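Local coordinates for 450aa long hypothetical fmu protein (Pyrococcus horikoshii, PDB 2YXL) that probably methylates cytosine in RNA at C5, with S-adenosyl-L-methionine as methyl donor, at residues P339-G344 against D359-M364; I162-G167 against S391-E396. All coordinates share one frame; numbering follows the deposited sequence.

Helix 159-169, in the region assigned to the ferredoxin-like domain, supplies residues 162-167, the first half of contact 2. The chain then runs through the four-stranded antiparallel sheet and into the class I methyltransferase fold before residues 391-396, after strand 383-389, close that loop of 223 residues. Contact 1 is nested inside it: the turn after strand 331-337 (339-344) meets the start of helix 361-376 (359-364) across only 14 residues. The two contacts are centred about 10 Å apart and touch directly, Thr341 OG1 reaching Glu396 OE2 and Ser343 OG the backbone N of Ile392. Together they join two neighbouring catalytic-domain loops to each other, to helix 361-376 and to helix 159-169.

Contact 1. Residues P339-G344 against D359-M364; sequences PCTSSG and DKINEM. With SFG (sinefungin), chain B.
Met364 brings its sulphur up to the backbone of the 339-344 turn, with SD 3.6 Å from Pro339 O and 3.7 Å from Cys340 N. CG starts beside the backbone N (chi1 -83°), and further bends at chi2 and chi3 shape the thioether that meets the Pro339-Cys340 peptide. Apolar packing adds Pro339 CB, 4.3 Å from Met364 SD, and Thr341 CG2, which crosses Ile361 CG1 at 3.9 Å. That methyl stands anti to the carbonyl carbon of Thr341, beside the backbone N, while OG1 is hydrogen-bonded to Glu396 and Ser391.

The hydrogen bonds of the turn lead to residues outside the two segments or stay within it. Pro339 O accepts from Gln368 NE2, one helical turn past Met364, and Ser343 OG bonds the backbone N of Ile392. Within the turn, a weak bond from Ser342 N to Cys340 SG spans 3.6 Å.

Of the two segments, Pro339 is the one in the sinefungin pocket, its CG 3.4 Å from C8 of the ligand. Cys340 follows at once, its side chain about 4 Å from that of Cys390, the predicted nucleophile; such a pair of cysteines marks RNA cytosine-5 methyltransferases of this family.

The turn follows strand 331-337 and rests on the first turn of helix 361-376, with Lys360 at the N-cap position. Leu367 and Leu371 of that helix touch Pro339, and Trp160 and Arg164 of helix 159-169 pack on Ile361.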
ATOM      1  N   PRO A 339      -8.608  -3.009  -9.297  1.00 33.22           N
ATOM      2  CA  PRO A 339      -8.475  -1.738  -8.596  1.00 33.55           C
ATOM      3  C   PRO A 339      -9.513  -1.696  -7.485  1.00 34.01           C
ATOM      4  O   PRO A 339     -10.658  -2.106  -7.695  1.00 34.01           O
ATOM      5  CB  PRO A 339      -8.797  -0.697  -9.680  1.00 33.41           C
ATOM      6  CG  PRO A 339      -9.472  -1.458 -10.771  1.00 33.19           C
ATOM      7  CD  PRO A 339      -8.849  -2.810 -10.736  1.00 33.19           C
ATOM      8  N   CYS A 340      -9.110  -1.239  -6.305  1.00 34.64           N
ATOM      9  CA  CYS A 340      -9.983  -1.295  -5.142  1.00 35.29           C
ATOM     10  C   CYS A 340      -9.690  -0.173  -4.156  1.00 35.61           C
ATOM     11  O   CYS A 340      -8.834   0.676  -4.410  1.00 35.67           O
ATOM     12  CB  CYS A 340      -9.871  -2.665  -4.462  1.00 35.42           C
ATOM     13  SG  CYS A 340      -8.265  -2.999  -3.722  1.00 36.02           S
ATOM     14  N   THR A 341     -10.409  -0.182  -3.036  1.00 36.15           N
ATOM     15  CA  THR A 341     -10.259   0.829  -1.985  1.00 36.63           C
ATOM     16  C   THR A 341      -8.913   0.770  -1.261  1.00 36.95           C
ATOM     17  O   THR A 341      -8.459   1.778  -0.718  1.00 37.17           O
ATOM     18  CB  THR A 341     -11.376   0.715  -0.925  1.00 36.70           C
ATOM     19  OG1 THR A 341     -11.452  -0.635  -0.441  1.00 36.38           O
ATOM     20  CG2 THR A 341     -12.720   1.148  -1.506  1.00 36.63           C
ATOM     21  N   SER A 342      -8.295  -0.411  -1.251  1.00 37.23           N
ATOM     22  CA  SER A 342      -7.021  -0.662  -0.551  1.00 37.56           C
ATOM     23  C   SER A 342      -7.148  -0.700   0.976  1.00 37.30           C
ATOM     24  O   SER A 342      -6.142  -0.621   1.683  1.00 37.51           O
ATOM     25  CB  SER A 342      -5.932   0.336  -0.982  1.00 37.68           C
ATOM     26  OG  SER A 342      -5.292  -0.079  -2.177  1.00 38.82           O
ATOM     27  N   SER A 343      -8.376  -0.836   1.477  1.00 36.99           N
ATOM     28  CA  SER A 343      -8.654  -0.805   2.920  1.00 36.62           C
ATOM     29  C   SER A 343      -7.862  -1.843   3.720  1.00 36.49           C
ATOM     30  O   SER A 343      -7.568  -1.639   4.898  1.00 36.60           O
ATOM     31  CB  SER A 343     -10.149  -0.985   3.180  1.00 36.50           C
ATOM     32  OG  SER A 343     -10.620  -2.185   2.591  1.00 36.78           O
ATOM     33  N   GLY A 344      -7.523  -2.954   3.073  1.00 36.06           N
ATOM     34  CA  GLY A 344      -6.714  -3.989   3.702  1.00 35.69           C
ATOM     35  C   GLY A 344      -5.250  -3.620   3.862  1.00 35.23           C
ATOM     36  O   GLY A 344      -4.500  -4.336   4.526  1.00 35.18           O
ATOM     37  N   ASP A 359     -18.873   5.040  -1.023  1.00 46.38           N
ATOM     38  CA  ASP A 359     -18.737   6.390  -1.585  1.00 46.56           C
ATOM     39  C   ASP A 359     -17.354   7.005  -1.414  1.00 46.60           C
ATOM     40  O   ASP A 359     -17.246   8.079  -0.820  1.00 46.73           O
ATOM     41  CB  ASP A 359     -19.836   7.320  -1.044  1.00 46.65           C
ATOM     42  CG  ASP A 359     -19.821   8.695  -1.694  1.00 46.93           C
ATOM     43  OD1 ASP A 359     -20.247   9.667  -1.031  1.00 47.31           O
ATOM     44  OD2 ASP A 359     -19.375   8.809  -2.857  1.00 47.23           O
ATOM     45  N   LYS A 360     -16.307   6.405  -1.994  1.00 46.49           N
ATOM     46  CA  LYS A 360     -16.369   5.574  -3.204  1.00 46.24           C
ATOM     47  C   LYS A 360     -16.105   4.056  -3.083  1.00 45.84           C
ATOM     48  O   LYS A 360     -15.381   3.486  -3.909  1.00 45.82           O
ATOM     49  CB  LYS A 360     -15.392   6.162  -4.236  1.00 46.49           C
ATOM     50  CG  LYS A 360     -13.955   6.334  -3.707  1.00 46.86           C
ATOM     51  CD  LYS A 360     -12.917   5.831  -4.704  1.00 47.44           C
ATOM     52  CE  LYS A 360     -11.576   5.586  -4.021  1.00 47.86           C
ATOM     53  NZ  LYS A 360     -10.604   4.888  -4.908  1.00 48.03           N
ATOM     54  N   ILE A 361     -16.691   3.395  -2.087  1.00 45.23           N
ATOM     55  CA  ILE A 361     -16.658   1.924  -2.040  1.00 44.56           C
ATOM     56  C   ILE A 361     -17.514   1.347  -3.174  1.00 44.20           C
ATOM     57  O   ILE A 361     -17.104   0.408  -3.860  1.00 44.13           O
ATOM     58  CB  ILE A 361     -17.123   1.363  -0.669  1.00 44.53           C
ATOM     59  CG1 ILE A 361     -16.098   1.689   0.421  1.00 44.59           C
ATOM     60  CG2 ILE A 361     -17.360  -0.145  -0.741  1.00 44.38           C
ATOM     61  CD1 ILE A 361     -16.620   1.528   1.842  1.00 44.62           C
ATOM     62  N   ASN A 362     -18.695   1.930  -3.369  1.00 43.72           N
ATOM     63  CA  ASN A 362     -19.631   1.476  -4.399  1.00 43.24           C
ATOM     64  C   ASN A 362     -19.168   1.819  -5.814  1.00 42.80           C
ATOM     65  O   ASN A 362     -19.452   1.085  -6.765  1.00 42.65           O
ATOM     66  CB  ASN A 362     -21.032   2.037  -4.136  1.00 43.32           C
ATOM     67  CG  ASN A 362     -21.606   1.589  -2.796  1.00 43.45           C
ATOM     68  OD1 ASN A 362     -22.452   2.271  -2.219  1.00 43.67           O
ATOM     69  ND2 ASN A 362     -21.149   0.441  -2.296  1.00 43.64           N
ATOM     70  N   GLU A 363     -18.450   2.934  -5.933  1.00 42.28           N
ATOM     71  CA  GLU A 363     -17.844   3.367  -7.191  1.00 41.84           C
ATOM     72  C   GLU A 363     -16.796   2.363  -7.671  1.00 41.38           C
ATOM     73  O   GLU A 363     -16.752   2.029  -8.854  1.00 41.41           O
ATOM     74  CB  GLU A 363     -17.213   4.748  -7.010  1.00 41.92           C
ATOM     75  CG  GLU A 363     -16.877   5.484  -8.298  1.00 42.12           C
ATOM     76  CD  GLU A 363     -16.357   6.887  -8.041  1.00 42.20           C
ATOM     77  OE1 GLU A 363     -17.017   7.852  -8.480  1.00 42.80           O
ATOM     78  OE2 GLU A 363     -15.298   7.028  -7.392  1.00 42.70           O
ATOM     79  N   MET A 364     -15.960   1.891  -6.746  1.00 40.77           N
ATOM     80  CA  MET A 364     -14.985   0.839  -7.030  1.00 40.16           C
ATOM     81  C   MET A 364     -15.677  -0.493  -7.310  1.00 39.64           C
ATOM     82  O   MET A 364     -15.254  -1.248  -8.191  1.00 39.41           O
ATOM     83  CB  MET A 364     -13.998   0.682  -5.866  1.00 40.31           C
ATOM     84  CG  MET A 364     -12.833   1.672  -5.860  1.00 40.62           C
ATOM     85  SD  MET A 364     -11.604   1.348  -7.150  1.00 41.47           S
ATOM     86  CE  MET A 364     -12.091   2.553  -8.394  1.00 41.72           C
TER
HETATM   87  N   SFG B5748      -1.934  -6.253 -10.027  1.00 75.25           N
HETATM   88  CA  SFG B5748      -1.021  -5.127  -9.760  1.00 75.30           C
HETATM   89  C   SFG B5748       0.275  -5.641  -9.098  1.00 75.22           C
HETATM   90  O   SFG B5748       1.297  -4.933  -9.215  1.00 75.22           O
HETATM   91  OXT SFG B5748       0.222  -6.736  -8.499  1.00 75.15           O
HETATM   92  CB  SFG B5748      -1.722  -4.069  -8.886  1.00 75.33           C
HETATM   93  CG  SFG B5748      -2.907  -3.428  -9.633  1.00 75.63           C
HETATM   94  CD  SFG B5748      -3.582  -2.303  -8.832  1.00 76.08           C
HETATM   95  NE  SFG B5748      -4.161  -2.875  -7.608  1.00 76.02           N
HETATM   96  C5' SFG B5748      -4.734  -1.633  -9.615  1.00 77.17           C
HETATM   97  C4' SFG B5748      -4.349  -1.147 -11.035  1.00 77.98           C
HETATM   98  O4' SFG B5748      -5.568  -1.189 -11.815  1.00 78.53           O
HETATM   99  C3' SFG B5748      -3.875   0.316 -11.096  1.00 78.30           C
HETATM  100  O3' SFG B5748      -2.553   0.350 -11.652  1.00 77.81           O
HETATM  101  C2' SFG B5748      -4.876   1.006 -12.036  1.00 78.74           C
HETATM  102  O2' SFG B5748      -4.217   1.921 -12.919  1.00 78.56           O
HETATM  103  C1' SFG B5748      -5.414  -0.179 -12.830  1.00 79.37           C
HETATM  104  N9  SFG B5748      -6.743   0.046 -13.470  1.00 79.66           N
HETATM  105  C8  SFG B5748      -7.812   0.616 -12.910  1.00 79.80           C
HETATM  106  N7  SFG B5748      -8.821   0.631 -13.782  1.00 79.87           N
HETATM  107  C5  SFG B5748      -8.394   0.066 -14.907  1.00 79.96           C
HETATM  108  C6  SFG B5748      -8.984  -0.195 -16.142  1.00 79.83           C
HETATM  109  N6  SFG B5748     -10.248   0.147 -16.378  1.00 79.71           N
HETATM  110  N1  SFG B5748      -8.255  -0.800 -17.096  1.00 79.73           N
HETATM  111  C2  SFG B5748      -6.993  -1.146 -16.873  1.00 79.81           C
HETATM  112  N3  SFG B5748      -6.403  -0.910 -15.707  1.00 79.86           N
HETATM  113  C4  SFG B5748      -7.074  -0.310 -14.709  1.00 79.86           C

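Contact 2. Residues I162-G167 against S391-E396; sequences IERVKG and SIFKEE
Arg164 lays its aliphatic stem against the ring of Phe393, CG coming obliquely to within 3.6 Å of CE2, and the two side chains cross at about a right angle. CG anti to the backbone N (chi1 -161°) is what brings that carbon to the ring. The guanidinium carbon CZ stands 5.4 Å from the ring centre, a long cation-pi approach that is at most weakly attractive.

Farther out, Arg164 NH2 forms a salt bridge with Glu395 OE2 at 3.3 Å, weak in length though nearly straight (168°). The oxygen sits in the guanidinium plane at its edge, while the carboxylate is turned 82° against it. NH1 has its own salt bridge to Glu358. An alanine here would probably leave Glu395 and Glu358 without their shared cation and take from Phe393 CE2 and CD2 the packing of CG.

One residue on, Val165 CG2 meets Ile392 CD1 at 3.9 Å, an apolar patch extended by Phe176 and Phe177 of helix 173-181.

Within the loop, Phe393 N donates to Ser391 OG at 3.2 Å, an ST turn, and that hydroxyl donates to Glu396 OE2 from above the carboxylate plane. The same OE2 lies at the edge of the Phe393 ring.

Apolar packing and charge thus join helix 159-169 to the loop just after the predicted nucleophile Cys390; Arg164, paired weakly with Glu395 and also with Glu358, probably offsets some of the negative charge there.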
ATOM      1  N   ILE A 162     -14.385   2.453  11.678  1.00 37.46           N
ATOM      2  CA  ILE A 162     -14.514   1.644  12.893  1.00 37.58           C
ATOM      3  C   ILE A 162     -15.838   0.885  12.897  1.00 37.81           C
ATOM      4  O   ILE A 162     -15.877  -0.312  13.192  1.00 37.91           O
ATOM      5  CB  ILE A 162     -14.401   2.515  14.168  1.00 37.56           C
ATOM      6  CG1 ILE A 162     -13.008   3.151  14.255  1.00 37.53           C
ATOM      7  CG2 ILE A 162     -14.724   1.693  15.419  1.00 37.23           C
ATOM      8  CD1 ILE A 162     -12.864   4.218  15.330  1.00 37.46           C
ATOM      9  N   GLU A 163     -16.913   1.592  12.554  1.00 38.09           N
ATOM     10  CA  GLU A 163     -18.245   1.007  12.470  1.00 38.42           C
ATOM     11  C   GLU A 163     -18.301  -0.073  11.388  1.00 38.31           C
ATOM     12  O   GLU A 163     -18.801  -1.175  11.625  1.00 38.36           O
ATOM     13  CB  GLU A 163     -19.284   2.101  12.197  1.00 38.64           C
ATOM     14  CG  GLU A 163     -20.689   1.787  12.715  1.00 39.59           C
ATOM     15  CD  GLU A 163     -20.763   1.724  14.239  1.00 40.81           C
ATOM     16  OE1 GLU A 163     -21.439   0.809  14.761  1.00 41.25           O
ATOM     17  OE2 GLU A 163     -20.144   2.580  14.912  1.00 40.94           O
ATOM     18  N   ARG A 164     -17.764   0.249  10.213  1.00 38.27           N
ATOM     19  CA  ARG A 164     -17.758  -0.661   9.068  1.00 38.28           C
ATOM     20  C   ARG A 164     -16.933  -1.927   9.325  1.00 38.12           C
ATOM     21  O   ARG A 164     -17.317  -3.012   8.891  1.00 38.14           O
ATOM     22  CB  ARG A 164     -17.259   0.070   7.814  1.00 38.42           C
ATOM     23  CG  ARG A 164     -17.615  -0.590   6.486  1.00 39.03           C
ATOM     24  CD  ARG A 164     -19.096  -0.466   6.158  1.00 40.35           C
ATOM     25  NE  ARG A 164     -19.383  -0.896   4.791  1.00 41.17           N
ATOM     26  CZ  ARG A 164     -19.523  -0.071   3.755  1.00 41.61           C
ATOM     27  NH1 ARG A 164     -19.414   1.244   3.917  1.00 41.63           N
ATOM     28  NH2 ARG A 164     -19.782  -0.563   2.551  1.00 41.94           N
ATOM     29  N   VAL A 165     -15.809  -1.786  10.031  1.00 37.95           N
ATOM     30  CA  VAL A 165     -14.987  -2.936  10.427  1.00 37.77           C
ATOM     31  C   VAL A 165     -15.726  -3.807  11.453  1.00 37.81           C
ATOM     32  O   VAL A 165     -15.709  -5.038  11.351  1.00 37.79           O
ATOM     33  CB  VAL A 165     -13.585  -2.507  10.954  1.00 37.81           C
ATOM     34  CG1 VAL A 165     -12.813  -3.699  11.510  1.00 37.56           C
ATOM     35  CG2 VAL A 165     -12.774  -1.837   9.851  1.00 37.58           C
ATOM     36  N   LYS A 166     -16.390  -3.168  12.419  1.00 37.78           N
ATOM     37  CA  LYS A 166     -17.205  -3.883  13.414  1.00 37.84           C
ATOM     38  C   LYS A 166     -18.278  -4.770  12.783  1.00 37.57           C
ATOM     39  O   LYS A 166     -18.549  -5.864  13.279  1.00 37.60           O
ATOM     40  CB  LYS A 166     -17.843  -2.916  14.418  1.00 37.87           C
ATOM     41  CG  LYS A 166     -17.054  -2.752  15.709  1.00 38.17           C
ATOM     42  CD  LYS A 166     -17.701  -1.728  16.634  1.00 38.26           C
ATOM     43  CE  LYS A 166     -16.818  -1.444  17.846  1.00 38.81           C
ATOM     44  NZ  LYS A 166     -17.372  -0.372  18.723  1.00 38.45           N
ATOM     45  N   GLY A 167     -18.875  -4.297  11.690  1.00 37.38           N
ATOM     46  CA  GLY A 167     -19.868  -5.072  10.943  1.00 37.04           C
ATOM     47  C   GLY A 167     -19.290  -6.282  10.225  1.00 36.84           C
ATOM     48  O   GLY A 167     -20.032  -7.165   9.790  1.00 36.86           O
ATOM     49  N   SER A 391      -8.779  -5.337  -0.400  1.00 34.53           N
ATOM     50  CA  SER A 391      -9.816  -4.647   0.355  1.00 34.49           C
ATOM     51  C   SER A 391     -10.463  -5.621   1.331  1.00 34.61           C
ATOM     52  O   SER A 391     -10.517  -6.823   1.074  1.00 34.39           O
ATOM     53  CB  SER A 391     -10.869  -4.073  -0.595  1.00 34.35           C
ATOM     54  OG  SER A 391     -12.007  -3.618   0.120  1.00 34.07           O
ATOM     55  N   ILE A 392     -10.957  -5.096   2.449  1.00 34.82           N
ATOM     56  CA  ILE A 392     -11.612  -5.927   3.458  1.00 35.13           C
ATOM     57  C   ILE A 392     -13.137  -5.848   3.386  1.00 35.18           C
ATOM     58  O   ILE A 392     -13.832  -6.570   4.103  1.00 35.28           O
ATOM     59  CB  ILE A 392     -11.140  -5.580   4.889  1.00 35.21           C
ATOM     60  CG1 ILE A 392     -11.354  -4.093   5.185  1.00 35.40           C
ATOM     61  CG2 ILE A 392      -9.676  -6.001   5.082  1.00 35.48           C
ATOM     62  CD1 ILE A 392     -11.520  -3.765   6.658  1.00 36.24           C
ATOM     63  N   PHE A 393     -13.646  -4.979   2.516  1.00 35.18           N
ATOM     64  CA  PHE A 393     -15.082  -4.745   2.409  1.00 35.27           C
ATOM     65  C   PHE A 393     -15.792  -5.832   1.612  1.00 35.43           C
ATOM     66  O   PHE A 393     -15.327  -6.237   0.543  1.00 35.52           O
ATOM     67  CB  PHE A 393     -15.365  -3.374   1.786  1.00 35.20           C
ATOM     68  CG  PHE A 393     -14.792  -2.217   2.561  1.00 35.02           C
ATOM     69  CD1 PHE A 393     -14.010  -1.259   1.920  1.00 35.17           C
ATOM     70  CD2 PHE A 393     -15.034  -2.080   3.926  1.00 34.84           C
ATOM     71  CE1 PHE A 393     -13.480  -0.176   2.623  1.00 34.70           C
ATOM     72  CE2 PHE A 393     -14.505  -1.003   4.639  1.00 34.80           C
ATOM     73  CZ  PHE A 393     -13.729  -0.049   3.983  1.00 34.86           C
ATOM     74  N   LYS A 394     -16.923  -6.292   2.139  1.00 35.59           N
ATOM     75  CA  LYS A 394     -17.744  -7.300   1.469  1.00 35.76           C
ATOM     76  C   LYS A 394     -18.257  -6.808   0.117  1.00 35.84           C
ATOM     77  O   LYS A 394     -18.369  -7.594  -0.823  1.00 35.83           O
ATOM     78  CB  LYS A 394     -18.919  -7.725   2.356  1.00 35.78           C
ATOM     79  CG  LYS A 394     -18.523  -8.590   3.545  1.00 35.91           C
ATOM     80  CD  LYS A 394     -19.666  -8.724   4.536  1.00 36.15           C
ATOM     81  CE  LYS A 394     -19.211  -9.421   5.808  1.00 36.47           C
ATOM     82  NZ  LYS A 394     -20.266  -9.404   6.863  1.00 36.58           N
ATOM     83  N   GLU A 395     -18.548  -5.508   0.030  1.00 35.98           N
ATOM     84  CA  GLU A 395     -19.049  -4.876  -1.200  1.00 36.18           C
ATOM     85  C   GLU A 395     -18.148  -5.074  -2.417  1.00 36.00           C
ATOM     86  O   GLU A 395     -18.636  -5.184  -3.542  1.00 36.11           O
ATOM     87  CB  GLU A 395     -19.285  -3.379  -0.980  1.00 36.32           C
ATOM     88  CG  GLU A 395     -20.703  -3.011  -0.547  1.00 37.63           C
ATOM     89  CD  GLU A 395     -21.056  -3.481   0.859  1.00 39.01           C
ATOM     90  OE1 GLU A 395     -22.265  -3.612   1.144  1.00 39.69           O
ATOM     91  OE2 GLU A 395     -20.137  -3.716   1.678  1.00 39.72           O
ATOM     92  N   GLU A 396     -16.839  -5.113  -2.183  1.00 35.78           N
ATOM     93  CA  GLU A 396     -15.863  -5.282  -3.251  1.00 35.52           C
ATOM     94  C   GLU A 396     -15.515  -6.747  -3.474  1.00 35.33           C
ATOM     95  O   GLU A 396     -14.909  -7.104  -4.487  1.00 35.09           O
ATOM     96  CB  GLU A 396     -14.593  -4.507  -2.918  1.00 35.63           C
ATOM     97  CG  GLU A 396     -14.714  -3.012  -3.095  1.00 36.03           C
ATOM     98  CD  GLU A 396     -13.558  -2.275  -2.461  1.00 36.87           C
ATOM     99  OE1 GLU A 396     -12.571  -2.000  -3.172  1.00 36.79           O
ATOM    100  OE2 GLU A 396     -13.628  -1.987  -1.247  1.00 37.27           O
TER